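Side-chain contact in SAP-like pentraxin (Limulus polyphemus, PDB 3FLP), which binds two calcium ions per subunit and, as a lectin of doubly stacked heptameric rings, probably uses them to hold sugars: residues G137-V140 / E145-K148. Residues are numbered along the deposited sequence; the frame is centred on the assembly and turned at random.
Sequences GGTV and EQDK. With CA (calcium ion), chain O; CA (calcium ion), chain P.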
loop_
_atom_site.group_PDB
_atom_site.type_symbol
_atom_site.label_atom_id
_atom_site.label_comp_id
_atom_site.label_asym_id
_atom_site.label_seq_id
_atom_site.Cartn_x
_atom_site.Cartn_y
_atom_site.Cartn_z
ATOM N N GLY A 137 9.828 49.999 -2.917
ATOM C CA GLY A 137 9.049 50.527 -4.025
ATOM C C GLY A 137 9.643 50.385 -5.411
ATOM O O GLY A 137 9.229 51.083 -6.330
ATOM N N GLY A 138 10.604 49.482 -5.572
ATOM C CA GLY A 138 11.221 49.297 -6.875
ATOM C C GLY A 138 10.305 48.630 -7.888
ATOM O O GLY A 138 9.663 47.624 -7.587
ATOM N N THR A 139 10.245 49.199 -9.091
ATOM C CA THR A 139 9.424 48.675 -10.177
ATOM C C THR A 139 10.300 47.782 -11.047
ATOM O O THR A 139 11.375 48.198 -11.484
ATOM C CB THR A 139 8.858 49.820 -11.069
ATOM O OG1 THR A 139 7.933 50.609 -10.312
ATOM C CG2 THR A 139 8.139 49.260 -12.281
ATOM N N VAL A 140 9.839 46.560 -11.307
ATOM C CA VAL A 140 10.602 45.621 -12.127
ATOM C C VAL A 140 10.089 45.493 -13.561
ATOM O O VAL A 140 8.899 45.251 -13.796
ATOM C CB VAL A 140 10.609 44.194 -11.512
ATOM C CG1 VAL A 140 11.323 43.221 -12.453
ATOM C CG2 VAL A 140 11.298 44.205 -10.156
ATOM N N GLU A 145 15.541 48.229 -20.446
ATOM C CA GLU A 145 16.263 48.952 -19.403
ATOM C C GLU A 145 15.480 50.239 -19.118
ATOM O O GLU A 145 15.256 51.036 -20.027
ATOM C CB GLU A 145 17.672 49.279 -19.920
ATOM C CG GLU A 145 18.762 49.469 -18.859
ATOM C CD GLU A 145 18.675 50.798 -18.133
ATOM O OE1 GLU A 145 18.658 51.853 -18.806
ATOM O OE2 GLU A 145 18.633 50.786 -16.882
ATOM N N GLN A 146 15.051 50.437 -17.874
ATOM C CA GLN A 146 14.285 51.638 -17.508
ATOM C C GLN A 146 15.145 52.878 -17.250
ATOM O O GLN A 146 16.176 52.800 -16.580
ATOM C CB GLN A 146 13.468 51.396 -16.232
ATOM C CG GLN A 146 12.485 50.240 -16.264
ATOM C CD GLN A 146 11.924 49.930 -14.879
ATOM O OE1 GLN A 146 10.997 50.590 -14.406
ATOM N NE2 GLN A 146 12.505 48.930 -14.214
ATOM N N ASP A 147 14.711 54.016 -17.789
ATOM C CA ASP A 147 15.385 55.292 -17.556
ATOM C C ASP A 147 14.385 56.141 -16.782
ATOM O O ASP A 147 14.667 57.268 -16.373
ATOM C CB ASP A 147 15.779 55.973 -18.867
ATOM C CG ASP A 147 17.016 55.358 -19.481
ATOM O OD1 ASP A 147 17.827 54.792 -18.716
ATOM O OD2 ASP A 147 17.191 55.446 -20.714
ATOM N N LYS A 148 13.206 55.558 -16.590
ATOM C CA LYS A 148 12.113 56.158 -15.837
ATOM C C LYS A 148 11.257 54.969 -15.409
ATOM O O LYS A 148 11.326 53.897 -16.024
ATOM C CB LYS A 148 11.288 57.119 -16.696
ATOM C CG LYS A 148 10.662 56.466 -17.908
ATOM C CD LYS A 148 9.422 57.212 -18.400
ATOM C CE LYS A 148 9.731 58.635 -18.820
ATOM N NZ LYS A 148 8.534 59.258 -19.449
HETATM CA CA CA O . 18.466 53.395 -16.840
HETATM CA CA CA P . 18.616 53.461 -20.754
HETATM O O HOH W 1 16.516 52.700 -21.532
HETATM O O HOH W 2 20.590 53.869 -17.721
HETATM O O HOH W 3 20.929 53.657 -20.305
#
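Gln-146 reaches from the calcium loop to the backbone of Thr-139: its NE2 donates to Thr-139 O at 3.0 Å, with an N-H...O angle of 175°. The carbonyl oxygen lies almost in the plane of the amide, while the donor comes in above the carbonyl plane, 40° out of it. Beyond CG the glutamine chain is extended (chi2 169°), which carries the amide out to the strand. Its other corner, OE1, rests 3.8 Å from Thr-139 CG2 and accepts a hydrogen bond from Gly-150 N, so bonds at both ends fix the flip of the buried amide. That is the close-packed side. On the far side of the Gln-146 backbone Asp-147 is partly exposed, Lys-148 exposed, and water binds both calcium ions. Gln-146 O binds one calcium at 2.4 Å; Glu-145 OE1 and Asp-147 OD1 each bridge both ions, the paired site characteristic of pentraxins. Asp-59 and Asn-60 add to the ion held by Gln-146 O, Glu-154 and Glu-157 to the other. One residue thus binds calcium with its backbone O and the sheet with its side chain. Phe-153 of a loop and Ala-54 of strand 48-55 also touch that side chain, and strand 139-142 lies between strands 48-55 and 21-24.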